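Local structure of aerolysin-like protein (6LH8) at residues D45-T53 with Q67-N75; E119-E127 with T136-Q144. The protein belongs to the aerolysin family of pore-forming proteins and, in a toad, probably forms membrane pores in endolysosomes or regulates a paralog that does. All coordinates share one frame; numbering follows the deposited sequence.

Interaction 1 of 2, residues D45-T53 with Q67-N75; sequences DRTITHNIT and QLEPKHRLN
The end of the short strand 65-68 of this aerolysin-like protein and the loop that follows it run back along strand 41-53 over one face of the five-stranded antiparallel sheet, setting Leu-68, Pro-70 and Leu-74 against Ile-52, His-50, Ile-48 and Arg-46. The strand contributes every second residue. No hydrogen bond links the two segments; they meet by van der Waals contact, and Glu-93 of strand 90-100 holds the loop through Leu-74 N and Arg-73 NE. His-50 meets two parts of the loop. Pro-70 crosses the imidazole at about a right angle in a CH-pi contact, its CG 3.8 Å from the His-50 ring centroid and 29° off the ring normal. At the ring's edge and in its plane, CE1 of His-50 comes within 3.1 Å of His-72 O. Both ring nitrogens are held from outside the pair: ND1 by Tyr-139 OH and NE2 by Glu-93 OE1, which fixes the rotation of the imidazole. Toward residue 74 aliphatic carbons carry the contact, against both apolar and polar neighbours. Ile-48 reaches out with CD1, which lies 3.6 Å from His-72 O and 3.7 Å from Leu-74 CG. At the other end of the strand segment, Ile-52 CD1 passes Leu-68 CD2 at 4.1 Å, the two side chains running in opposite directions. Leu-74 is buried and splits its branches between two parts of Arg-46. Arg-46 sends its CG away from its own N (chi1 170°) and stays extended to NE, which donates to Gln-144 O; one guanidinium face thereby lies over the leucine. Leu-74 CD2 meets that face off-centre, 3.5 Å from Arg-46 NE, while Leu-74 CD1 points to the backbone, 3.4 Å from Arg-46 O.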
loop_
_atom_site.group_PDB
_atom_site.type_symbol
_atom_site.label_atom_id
_atom_site.label_comp_id
_atom_site.label_asym_id
_atom_site.label_seq_id
_atom_site.Cartn_x
_atom_site.Cartn_y
_atom_site.Cartn_z
ATOM N N ASP A 45 3.256 9.110 -5.944
ATOM C CA ASP A 45 3.790 8.313 -4.855
ATOM C C ASP A 45 2.835 7.162 -4.567
ATOM O O ASP A 45 1.615 7.346 -4.552
ATOM C CB ASP A 45 3.974 9.166 -3.603
ATOM C CG ASP A 45 5.189 10.062 -3.687
ATOM O OD1 ASP A 45 5.995 9.904 -4.633
ATOM O OD2 ASP A 45 5.336 10.921 -2.799
ATOM N N ARG A 46 3.399 5.971 -4.376
ATOM C CA ARG A 46 2.650 4.767 -4.040
ATOM C C ARG A 46 3.247 4.193 -2.765
ATOM O O ARG A 46 4.469 4.056 -2.661
ATOM C CB ARG A 46 2.701 3.744 -5.183
ATOM C CG ARG A 46 2.153 2.383 -4.808
ATOM C CD ARG A 46 2.245 1.415 -5.976
ATOM N NE ARG A 46 1.679 0.115 -5.652
ATOM C CZ ARG A 46 1.915 -0.986 -6.348
ATOM N NH1 ARG A 46 2.706 -0.927 -7.406
ATOM N NH2 ARG A 46 1.360 -2.135 -5.989
ATOM N N THR A 47 2.401 3.898 -1.775
ATOM C CA THR A 47 2.911 3.443 -0.493
ATOM C C THR A 47 2.211 2.174 -0.045
ATOM O O THR A 47 1.062 1.898 -0.414
ATOM C CB THR A 47 2.741 4.489 0.604
ATOM O OG1 THR A 47 1.349 4.741 0.797
ATOM C CG2 THR A 47 3.448 5.793 0.227
ATOM N N ILE A 48 2.936 1.412 0.765
ATOM C CA ILE A 48 2.382 0.338 1.574
ATOM C C ILE A 48 2.853 0.593 2.997
ATOM O O ILE A 48 4.046 0.807 3.226
ATOM C CB ILE A 48 2.839 -1.052 1.093
ATOM C CG1 ILE A 48 2.399 -1.306 -0.353
ATOM C CG2 ILE A 48 2.333 -2.126 2.046
ATOM C CD1 ILE A 48 2.808 -2.685 -0.896
ATOM N N THR A 49 1.935 0.596 3.947
ATOM C CA THR A 49 2.308 0.837 5.333
ATOM C C THR A 49 2.093 -0.436 6.138
ATOM O O THR A 49 1.013 -1.031 6.081
ATOM C CB THR A 49 1.520 2.000 5.921
ATOM O OG1 THR A 49 1.877 3.206 5.222
ATOM C CG2 THR A 49 1.864 2.180 7.397
ATOM N N HIS A 50 3.123 -0.843 6.878
ATOM C CA HIS A 50 3.092 -2.052 7.696
ATOM C C HIS A 50 3.104 -1.677 9.169
ATOM O O HIS A 50 3.974 -0.926 9.610
ATOM C CB HIS A 50 4.293 -2.939 7.381
ATOM C CG HIS A 50 4.432 -3.269 5.926
ATOM N ND1 HIS A 50 3.734 -4.288 5.320
ATOM C CD2 HIS A 50 5.195 -2.702 4.959
ATOM C CE1 HIS A 50 4.062 -4.340 4.039
ATOM N NE2 HIS A 50 4.954 -3.395 3.800
ATOM N N ASN A 51 2.177 -2.242 9.941
ATOM C CA ASN A 51 2.059 -1.913 11.354
ATOM C C ASN A 51 1.977 -3.177 12.188
ATOM O O ASN A 51 1.454 -4.197 11.741
ATOM C CB ASN A 51 0.816 -1.064 11.614
ATOM C CG ASN A 51 0.677 0.055 10.616
ATOM O OD1 ASN A 51 1.121 1.162 10.881
ATOM N ND2 ASN A 51 0.086 -0.240 9.434
ATOM N N ILE A 52 2.482 -3.100 13.419
ATOM C CA ILE A 52 2.312 -4.170 14.394
ATOM C C ILE A 52 1.675 -3.562 15.635
ATOM O O ILE A 52 2.019 -2.446 16.033
ATOM C CB ILE A 52 3.639 -4.901 14.713
ATOM C CG1 ILE A 52 3.362 -6.253 15.366
ATOM C CG2 ILE A 52 4.597 -4.062 15.562
ATOM C CD1 ILE A 52 2.881 -7.313 14.367
ATOM N N THR A 53 0.665 -4.244 16.171
ATOM C CA THR A 53 -0.082 -3.767 17.331
ATOM C C THR A 53 -0.103 -4.881 18.367
ATOM O O THR A 53 -0.179 -6.055 18.007
ATOM C CB THR A 53 -1.523 -3.350 16.973
ATOM O OG1 THR A 53 -2.238 -4.445 16.387
ATOM C CG2 THR A 53 -1.529 -2.180 15.984
ATOM N N GLN A 67 10.582 -9.430 13.729
ATOM C CA GLN A 67 10.841 -9.469 12.295
ATOM C C GLN A 67 9.748 -10.255 11.589
ATOM O O GLN A 67 9.478 -11.404 11.950
ATOM C CB GLN A 67 12.196 -10.115 11.993
ATOM C CG GLN A 67 13.379 -9.240 12.277
ATOM C CD GLN A 67 14.651 -9.761 11.632
ATOM O OE1 GLN A 67 15.715 -9.157 11.758
ATOM N NE2 GLN A 67 14.544 -10.886 10.936
ATOM N N LEU A 68 9.149 -9.664 10.558
ATOM C CA LEU A 68 8.210 -10.426 9.750
ATOM C C LEU A 68 8.351 -10.045 8.288
ATOM O O LEU A 68 8.911 -9.003 7.939
ATOM C CB LEU A 68 6.756 -10.266 10.217
ATOM C CG LEU A 68 6.004 -8.940 10.246
ATOM C CD1 LEU A 68 5.485 -8.549 8.866
ATOM C CD2 LEU A 68 4.830 -9.086 11.214
ATOM N N GLU A 69 7.839 -10.933 7.438
ATOM C CA GLU A 69 7.880 -10.779 5.991
ATOM C C GLU A 69 6.465 -10.597 5.462
ATOM O O GLU A 69 5.699 -11.571 5.386
ATOM C CB GLU A 69 8.544 -11.998 5.352
ATOM C CG GLU A 69 9.953 -12.216 5.857
ATOM C CD GLU A 69 10.619 -13.393 5.198
ATOM O OE1 GLU A 69 10.731 -13.382 3.955
ATOM O OE2 GLU A 69 11.017 -14.328 5.925
ATOM N N PRO A 70 6.065 -9.379 5.112
ATOM C CA PRO A 70 4.701 -9.151 4.631
ATOM C C PRO A 70 4.449 -9.846 3.304
ATOM O O PRO A 70 5.375 -10.260 2.602
ATOM C CB PRO A 70 4.632 -7.629 4.462
ATOM C CG PRO A 70 5.762 -7.092 5.270
ATOM C CD PRO A 70 6.835 -8.129 5.221
ATOM N N LYS A 71 3.159 -9.968 2.971
ATOM C CA LYS A 71 2.755 -10.457 1.654
ATOM C C LYS A 71 2.890 -9.381 0.582
ATOM O O LYS A 71 3.326 -9.672 -0.538
ATOM C CB LYS A 71 1.305 -10.962 1.682
ATOM C CG LYS A 71 1.012 -12.054 2.701
ATOM C CD LYS A 71 -0.232 -12.872 2.325
ATOM C CE LYS A 71 -1.437 -11.988 2.025
ATOM N NZ LYS A 71 -2.728 -12.742 2.125
ATOM N N HIS A 72 2.495 -8.148 0.893
ATOM C CA HIS A 72 2.425 -7.061 -0.082
ATOM C C HIS A 72 3.624 -6.136 0.088
ATOM O O HIS A 72 3.787 -5.521 1.144
ATOM C CB HIS A 72 1.125 -6.275 0.081
ATOM C CG HIS A 72 -0.094 -7.142 0.072
ATOM N ND1 HIS A 72 -0.469 -7.873 -1.032
ATOM C CD2 HIS A 72 -1.013 -7.403 1.031
ATOM C CE1 HIS A 72 -1.568 -8.552 -0.755
ATOM N NE2 HIS A 72 -1.918 -8.288 0.490
ATOM N N ARG A 73 4.449 -6.024 -0.955
ATOM C CA ARG A 73 5.678 -5.246 -0.893
ATOM C C ARG A 73 5.801 -4.379 -2.140
ATOM O O ARG A 73 5.090 -4.570 -3.128
ATOM C CB ARG A 73 6.921 -6.147 -0.771
ATOM C CG ARG A 73 6.874 -7.177 0.349
ATOM C CD ARG A 73 6.943 -6.521 1.713
ATOM N NE ARG A 73 8.077 -5.609 1.845
ATOM C CZ ARG A 73 9.284 -5.972 2.272
ATOM N NH1 ARG A 73 9.517 -7.236 2.603
ATOM N NH2 ARG A 73 10.254 -5.073 2.372
ATOM N N LEU A 74 6.718 -3.415 -2.076
ATOM C CA LEU A 74 7.050 -2.541 -3.190
ATOM C C LEU A 74 8.515 -2.734 -3.572
ATOM O O LEU A 74 9.304 -3.304 -2.815
ATOM C CB LEU A 74 6.799 -1.067 -2.835
ATOM C CG LEU A 74 5.356 -0.646 -2.538
ATOM C CD1 LEU A 74 5.282 0.833 -2.223
ATOM C CD2 LEU A 74 4.440 -0.975 -3.713
ATOM N N ASN A 75 8.871 -2.250 -4.764
ATOM C CA ASN A 75 10.263 -2.154 -5.217
ATOM C C ASN A 75 10.953 -3.511 -5.326
ATOM O O ASN A 75 12.186 -3.575 -5.392
ATOM C CB ASN A 75 11.080 -1.237 -4.302
ATOM C CG ASN A 75 10.544 0.176 -4.271
ATOM O OD1 ASN A 75 10.318 0.781 -5.320
ATOM N ND2 ASN A 75 10.339 0.716 -3.069
#

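Interaction 2 of 2, residues E119-E127 with T136-Q144; sequences ENITSAPVE and TATYICQSQ
Cys-141 O is approached by three groups: Thr-122 N donates to it at 3.0 Å in the carbonyl plane, water 1 gives it a second hydrogen bond, and Ile-121 CA sends a CA-H...O contact at 3.2 Å. Water 1 also binds two hydroxyls, Thr-122 OG1 and Ser-143 OG, and so pins both to one carbonyl across the strands. From Ser-143 OG to water 1 the distance is 2.8 Å. Both hydroxyls can meet it because each occupies the crowded position between backbone N and carbonyl carbon. These groups sit on the antiparallel hairpin of the long strands 110-130 and 133-154, in the middle of the five-stranded sheet. Paired backbone bonds join Asn-120 with Ser-143, Thr-122 with Cys-141, Ala-124 with Tyr-139 and Val-126 with Ala-137. Pro-125 falls at a non-hydrogen-bonded position, where its missing N-H costs this pair nothing. Beyond it the pairing is less regular: Val-126 N sits 48° out of the Ala-137 carbonyl plane, and the bond from Ala-137 N to Val-126 O, 140° at the hydrogen, is the least straight of the eight. On the same face as Cys-141, Val-126 CG2 presses on Tyr-139 CB at 3.5 Å, the tyrosine's OH having His-50 as its partner. On the opposite face, Ile-121 packs CG1 on Gln-142 CG at 3.7 Å and touches Ile-140 with CG2, the chains pointing the same way; Gln-142 OE1 is bound by Asn-51 ND2. Glu-119 and Gln-144 also lie alongside, their carboxylate and amide planes 26° apart; Gln-144 OE1 accepts from Thr-47 N, and Arg-117 forms a salt bridge to Glu-119 OE2. Nearer the turn, water 2 donates to Glu-127 OE2 at 2.8 Å and binds Thr-136 OG1.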
loop_
_atom_site.group_PDB
_atom_site.type_symbol
_atom_site.label_atom_id
_atom_site.label_comp_id
_atom_site.label_asym_id
_atom_site.label_seq_id
_atom_site.Cartn_x
_atom_site.Cartn_y
_atom_site.Cartn_z
ATOM N N GLU A 119 -7.062 0.598 -2.971
ATOM C CA GLU A 119 -6.488 0.844 -1.657
ATOM C C GLU A 119 -7.126 -0.159 -0.709
ATOM O O GLU A 119 -8.351 -0.309 -0.696
ATOM C CB GLU A 119 -6.707 2.301 -1.216
ATOM C CG GLU A 119 -6.060 3.306 -2.180
ATOM C CD GLU A 119 -5.942 4.705 -1.606
ATOM O OE1 GLU A 119 -6.503 4.951 -0.521
ATOM O OE2 GLU A 119 -5.309 5.565 -2.257
ATOM N N ASN A 120 -6.298 -0.887 0.030
ATOM C CA ASN A 120 -6.791 -2.010 0.818
ATOM C C ASN A 120 -6.169 -1.994 2.203
ATOM O O ASN A 120 -4.978 -1.715 2.348
ATOM C CB ASN A 120 -6.463 -3.359 0.163
ATOM C CG ASN A 120 -7.183 -3.573 -1.147
ATOM O OD1 ASN A 120 -8.274 -4.150 -1.179
ATOM N ND2 ASN A 120 -6.560 -3.148 -2.245
ATOM N N ILE A 121 -6.962 -2.327 3.215
ATOM C CA ILE A 121 -6.437 -2.611 4.550
ATOM C C ILE A 121 -6.685 -4.081 4.854
ATOM O O ILE A 121 -7.803 -4.575 4.694
ATOM C CB ILE A 121 -7.060 -1.702 5.625
ATOM C CG1 ILE A 121 -6.757 -0.229 5.327
ATOM C CG2 ILE A 121 -6.502 -2.052 7.000
ATOM C CD1 ILE A 121 -7.557 0.736 6.181
ATOM N N THR A 122 -5.635 -4.787 5.265
ATOM C CA THR A 122 -5.761 -6.164 5.721
ATOM C C THR A 122 -5.033 -6.291 7.049
ATOM O O THR A 122 -4.169 -5.478 7.381
ATOM C CB THR A 122 -5.183 -7.162 4.714
ATOM O OG1 THR A 122 -3.802 -6.841 4.450
ATOM C CG2 THR A 122 -5.984 -7.132 3.412
ATOM N N SER A 123 -5.413 -7.297 7.830
ATOM C CA SER A 123 -4.796 -7.493 9.136
ATOM C C SER A 123 -4.738 -8.989 9.424
ATOM O O SER A 123 -5.543 -9.759 8.896
ATOM C CB SER A 123 -5.562 -6.747 10.236
ATOM O OG SER A 123 -6.939 -7.103 10.249
ATOM N N ALA A 124 -3.767 -9.407 10.241
ATOM C CA ALA A 124 -3.636 -10.836 10.525
ATOM C C ALA A 124 -3.019 -11.034 11.905
ATOM O O ALA A 124 -2.305 -10.156 12.397
ATOM C CB ALA A 124 -2.787 -11.551 9.465
ATOM N N PRO A 125 -3.300 -12.165 12.559
ATOM C CA PRO A 125 -2.638 -12.464 13.835
ATOM C C PRO A 125 -1.162 -12.777 13.646
ATOM O O PRO A 125 -0.736 -13.321 12.628
ATOM C CB PRO A 125 -3.391 -13.700 14.353
ATOM C CG PRO A 125 -4.615 -13.851 13.461
ATOM C CD PRO A 125 -4.222 -13.240 12.150
ATOM N N VAL A 126 -0.368 -12.423 14.650
ATOM C CA VAL A 126 1.066 -12.704 14.632
ATOM C C VAL A 126 1.405 -13.397 15.940
ATOM O O VAL A 126 1.318 -12.784 17.012
ATOM C CB VAL A 126 1.915 -11.442 14.442
ATOM C CG1 VAL A 126 3.370 -11.834 14.298
ATOM C CG2 VAL A 126 1.460 -10.661 13.194
ATOM N N GLU A 127 1.781 -14.670 15.865
ATOM C CA GLU A 127 2.173 -15.385 17.067
ATOM C C GLU A 127 3.631 -15.058 17.378
ATOM O O GLU A 127 4.509 -15.203 16.522
ATOM C CB GLU A 127 1.918 -16.890 16.905
ATOM C CG GLU A 127 0.418 -17.200 16.925
ATOM C CD GLU A 127 0.086 -18.680 16.896
ATOM O OE1 GLU A 127 0.952 -19.479 16.488
ATOM O OE2 GLU A 127 -1.051 -19.038 17.276
ATOM N N THR A 136 -0.145 -13.043 20.995
ATOM C CA THR A 136 -0.641 -12.952 19.628
ATOM C C THR A 136 -0.849 -11.470 19.340
ATOM O O THR A 136 -1.790 -10.858 19.851
ATOM C CB THR A 136 -1.919 -13.758 19.443
ATOM O OG1 THR A 136 -1.673 -15.123 19.813
ATOM C CG2 THR A 136 -2.370 -13.695 17.992
ATOM N N ALA A 137 0.064 -10.893 18.560
ATOM C CA ALA A 137 -0.056 -9.513 18.122
ATOM C C ALA A 137 -0.944 -9.454 16.880
ATOM O O ALA A 137 -1.443 -10.476 16.396
ATOM C CB ALA A 137 1.332 -8.922 17.867
ATOM N N THR A 138 -1.161 -8.249 16.357
ATOM C CA THR A 138 -1.936 -8.066 15.132
ATOM C C THR A 138 -1.142 -7.216 14.152
ATOM O O THR A 138 -0.702 -6.112 14.488
ATOM C CB THR A 138 -3.290 -7.404 15.408
ATOM O OG1 THR A 138 -4.049 -8.231 16.293
ATOM C CG2 THR A 138 -4.067 -7.250 14.100
ATOM N N TYR A 139 -0.966 -7.739 12.945
ATOM C CA TYR A 139 -0.284 -7.053 11.854
ATOM C C TYR A 139 -1.330 -6.375 10.985
ATOM O O TYR A 139 -2.394 -6.944 10.739
ATOM C CB TYR A 139 0.540 -8.053 11.022
ATOM C CG TYR A 139 0.915 -7.545 9.644
ATOM C CD1 TYR A 139 1.986 -6.660 9.474
ATOM C CD2 TYR A 139 0.203 -7.945 8.512
ATOM C CE1 TYR A 139 2.326 -6.181 8.196
ATOM C CE2 TYR A 139 0.538 -7.475 7.239
ATOM C CZ TYR A 139 1.600 -6.597 7.090
ATOM O OH TYR A 139 1.938 -6.136 5.826
ATOM N N ILE A 140 -1.042 -5.149 10.551
ATOM C CA ILE A 140 -1.943 -4.374 9.704
ATOM C C ILE A 140 -1.161 -3.886 8.494
ATOM O O ILE A 140 -0.057 -3.340 8.634
ATOM C CB ILE A 140 -2.557 -3.173 10.456
ATOM C CG1 ILE A 140 -3.305 -3.616 11.722
ATOM C CG2 ILE A 140 -3.493 -2.397 9.534
ATOM C CD1 ILE A 140 -3.592 -2.470 12.692
ATOM N N CYS A 141 -1.734 -4.091 7.307
ATOM C CA CYS A 141 -1.163 -3.658 6.038
ATOM C C CYS A 141 -2.116 -2.660 5.386
ATOM O O CYS A 141 -3.269 -2.989 5.121
ATOM C CB CYS A 141 -0.948 -4.847 5.094
ATOM S SG CYS A 141 -0.108 -4.341 3.574
ATOM N N GLN A 142 -1.646 -1.447 5.146
ATOM C CA GLN A 142 -2.408 -0.439 4.401
ATOM C C GLN A 142 -1.711 -0.281 3.063
ATOM O O GLN A 142 -0.655 0.351 2.989
ATOM C CB GLN A 142 -2.461 0.884 5.149
ATOM C CG GLN A 142 -3.372 0.852 6.350
ATOM C CD GLN A 142 -2.726 1.385 7.604
ATOM O OE1 GLN A 142 -1.519 1.653 7.645
ATOM N NE2 GLN A 142 -3.530 1.537 8.652
ATOM N N SER A 143 -2.293 -0.857 2.009
ATOM C CA SER A 143 -1.627 -0.918 0.713
ATOM C C SER A 143 -2.345 -0.095 -0.352
ATOM O O SER A 143 -3.562 0.114 -0.307
ATOM C CB SER A 143 -1.475 -2.368 0.214
ATOM O OG SER A 143 -2.694 -3.074 0.325
ATOM N N GLN A 144 -1.554 0.367 -1.319
ATOM C CA GLN A 144 -2.031 1.057 -2.507
ATOM C C GLN A 144 -1.511 0.319 -3.730
ATOM O O GLN A 144 -0.335 -0.060 -3.777
ATOM C CB GLN A 144 -1.541 2.512 -2.549
ATOM C CG GLN A 144 -1.843 3.350 -1.308
ATOM C CD GLN A 144 -1.318 4.765 -1.435
ATOM O OE1 GLN A 144 -0.307 5.003 -2.096
ATOM N NE2 GLN A 144 -2.004 5.720 -0.803
HETATM O O HOH W 1 -3.563 -4.689 2.423
HETATM O O HOH W 2 -2.894 -17.435 18.540
#

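Overall arrangement
From the N terminus the chain first runs strand 4-28, an outer strand of the main sheet, then strand 41-53. Interaction 1 closes the next loop, bringing residues 67-75 back over 45-53 after 13 intervening residues. The chain goes on through strands 81-84 and 90-100 before interaction 2 closes the hairpin of 119-127 with 136-144, so the two contacts follow in series and neither nest nor cross. In space they adjoin, their centres about 9 Å apart, because strands 41-53 and 133-154 are sheet neighbours. Pro-70 of the overlying segment packs its CB on Tyr-139 OH, 3.4 Å away, and so meets the hairpin directly.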